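Local coordinates for SLH domain-containing protein (Pseudoflavonifractor capillosus, PDB 4OJU) that is of unknown function but, being the leucine-rich repeat part of a longer SLH-domain protein, probably binds other proteins, at residues K61-E65 with T66-G70. Residues are numbered along the deposited sequence; the frame is centred on the assembly and turned at random. Where two conformers were deposited one is given.
Sequences KAFEE and TNITG
The F63 ring meets T66 at its edge, where OG1 lies near the ring plane, 4.1 Å from CD2. I68 reaches the same CD2 obliquely with its terminal CD1, at 3.8 Å, the two side chains crossing at about a right angle. Outside this stretch the aromatic rings of Y29 and F85 stack with that of F63, and L26 of strand 24-29 touches it too, so the ring is buried. I68 has CG1 between the backbone N and the carbonyl carbon (chi1 62°), and its extended chi2 brings CD1 beside the ring. Two turns shape the backbone: a type I turn from K61 to E64, with E64 N bonded to K61 O at 3.2 Å, then a type II turn from F63 to T66. The second is closed only weakly by T66 N to F63 O (3.2 Å, 134°). T66 OG1 also donates to F63 O, at 2.8 Å, though the position of this carbonyl oxygen, and with it both bonds, is less certain. With an alanine at T66, the hydroxyl bond to F63 O would probably be lost and a gap opened beside the ring edge. E64 and E65 point away from the following residues; the E64 carboxylate, and that of E65 in one of its two conformers, make salt bridges to K61 of the second subunit. F63 lies in the loop joining strand 52-58 to strand 70-72, and F85 is its counterpart in the next turn, such stacked phenylalanines being as in BspA-type leucine-rich repeats.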
ATOM      1  N   LYS A  61      16.001   0.861  13.675  1.00 22.25           N
ATOM      2  CA  LYS A  61      15.208   1.804  14.479  1.00 22.51           C
ATOM      3  C   LYS A  61      16.010   2.980  15.064  1.00 24.01           C
ATOM      4  O   LYS A  61      15.506   3.608  15.993  1.00 23.74           O
ATOM      5  CB  LYS A  61      14.518   1.055  15.658  1.00 25.49           C
ATOM      6  CG  LYS A  61      13.489   0.014  15.246  1.00 26.77           C
ATOM      7  CD  LYS A  61      13.031  -0.809  16.451  1.00 34.94           C
ATOM      8  CE  LYS A  61      11.809  -1.631  16.111  1.00 54.50           C
ATOM      9  NZ  LYS A  61      11.261  -2.377  17.276  1.00 64.16           N
ATOM     10  N   ALA A  62      17.190   3.336  14.509  1.00 19.63           N
ATOM     11  CA  ALA A  62      18.016   4.408  15.089  1.00 20.76           C
ATOM     12  C   ALA A  62      17.259   5.741  15.240  1.00 25.01           C
ATOM     13  O   ALA A  62      17.417   6.419  16.252  1.00 25.36           O
ATOM     14  CB  ALA A  62      19.283   4.623  14.257  1.00 21.49           C
ATOM     15  N   PHE A  63      16.433   6.105  14.234  1.00 20.87           N
ATOM     16  CA  PHE A  63      15.671   7.360  14.223  1.00 19.69           C
ATOM     17  C   PHE A  63      14.178   7.136  14.341  1.00 23.81           C
ATOM     18  O   PHE A  63      13.414   8.044  14.032  1.00 22.13           O
ATOM     19  CB  PHE A  63      15.921   8.122  12.911  1.00 19.91           C
ATOM     20  CG  PHE A  63      17.289   8.730  12.772  1.00 21.06           C
ATOM     21  CD1 PHE A  63      18.375   7.960  12.361  1.00 24.38           C
ATOM     22  CD2 PHE A  63      17.487  10.083  13.005  1.00 22.59           C
ATOM     23  CE1 PHE A  63      19.629   8.535  12.191  1.00 25.59           C
ATOM     24  CE2 PHE A  63      18.739  10.657  12.826  1.00 25.30           C
ATOM     25  CZ  PHE A  63      19.806   9.881  12.446  1.00 23.58           C
ATOM     26  N   GLU A  64      13.757   5.957  14.786  1.00 20.30           N
ATOM     27  CA  GLU A  64      12.342   5.602  14.880  1.00 22.59           C
ATOM     28  C   GLU A  64      11.544   6.618  15.668  1.00 25.90           C
ATOM     29  O   GLU A  64      11.931   6.950  16.788  1.00 25.45           O
ATOM     30  CB  GLU A  64      12.195   4.223  15.554  1.00 24.62           C
ATOM     31  CG  GLU A  64      10.786   3.667  15.556  1.00 36.27           C
ATOM     32  CD  GLU A  64      10.499   2.549  16.543  1.00 51.02           C
ATOM     33  OE1 GLU A  64      11.315   2.348  17.476  1.00 43.87           O
ATOM     34  OE2 GLU A  64       9.388   1.978  16.462  1.00 50.06           O
ATOM     35  N   GLU A  65      10.409   7.077  15.101  0.50 22.84           N
ATOM     36  CA  GLU A  65       9.475   8.008  15.738  0.50 24.18           C
ATOM     37  C   GLU A  65      10.161   9.291  16.239  0.50 27.17           C
ATOM     38  O   GLU A  65       9.795   9.785  17.308  0.50 28.66           O
ATOM     39  CB  GLU A  65       8.743   7.323  16.923  0.50 26.40           C
ATOM     40  CG  GLU A  65       7.787   6.208  16.534  0.50 38.11           C
ATOM     41  CD  GLU A  65       7.616   5.069  17.529  0.50 45.86           C
ATOM     42  OE1 GLU A  65       8.016   5.236  18.707  0.50 28.64           O
ATOM     43  OE2 GLU A  65       7.072   4.012  17.127  0.50 25.36           O
ATOM     44  N   THR A  66      11.152   9.824  15.497  1.00 23.29           N
ATOM     45  CA  THR A  66      11.812  11.079  15.924  1.00 23.54           C
ATOM     46  C   THR A  66      11.189  12.244  15.156  1.00 28.17           C
ATOM     47  O   THR A  66      10.406  12.029  14.231  1.00 28.19           O
ATOM     48  CB  THR A  66      13.343  11.029  15.819  1.00 26.16           C
ATOM     49  OG1 THR A  66      13.696  10.770  14.463  1.00 24.68           O
ATOM     50  CG2 THR A  66      13.964   9.997  16.746  1.00 28.28           C
ATOM     51  N   ASN A  67      11.533  13.474  15.542  1.00 25.33           N
ATOM     52  CA  ASN A  67      10.945  14.700  14.990  1.00 26.69           C
ATOM     53  C   ASN A  67      11.750  15.255  13.808  1.00 30.80           C
ATOM     54  O   ASN A  67      11.553  16.412  13.434  1.00 31.81           O
ATOM     55  CB  ASN A  67      10.886  15.760  16.112  1.00 27.31           C
ATOM     56  CG  ASN A  67      12.254  16.215  16.601  1.00 37.01           C
ATOM     57  OD1 ASN A  67      13.307  15.691  16.215  1.00 32.57           O
ATOM     58  ND2 ASN A  67      12.282  17.203  17.470  1.00 33.50           N
ATOM     59  N   ILE A  68      12.698  14.476  13.266  1.00 24.64           N
ATOM     60  CA  ILE A  68      13.555  14.996  12.200  1.00 24.17           C
ATOM     61  C   ILE A  68      12.736  15.426  10.972  1.00 27.98           C
ATOM     62  O   ILE A  68      11.739  14.793  10.630  1.00 27.07           O
ATOM     63  CB  ILE A  68      14.693  14.020  11.810  1.00 25.62           C
ATOM     64  CG1 ILE A  68      14.163  12.671  11.266  1.00 24.21           C
ATOM     65  CG2 ILE A  68      15.675  13.830  12.987  1.00 24.84           C
ATOM     66  CD1 ILE A  68      15.272  11.824  10.475  1.00 25.90           C
ATOM     67  N   THR A  69      13.155  16.527  10.349  1.00 25.53           N
ATOM     68  CA  THR A  69      12.520  17.078   9.148  1.00 25.81           C
ATOM     69  C   THR A  69      13.354  16.741   7.919  1.00 27.86           C
ATOM     70  O   THR A  69      12.844  16.719   6.804  1.00 27.79           O
ATOM     71  CB  THR A  69      12.323  18.588   9.279  1.00 34.56           C
ATOM     72  OG1 THR A  69      13.573  19.180   9.642  1.00 36.53           O
ATOM     73  CG2 THR A  69      11.235  18.956  10.297  1.00 29.92           C
ATOM     74  N   GLY A  70      14.632  16.512   8.133  1.00 25.36           N
ATOM     75  CA  GLY A  70      15.570  16.202   7.064  1.00 25.49           C
ATOM     76  C   GLY A  70      16.748  15.402   7.560  1.00 27.95           C
ATOM     77  O   GLY A  70      17.047  15.401   8.757  1.00 27.74           O
TER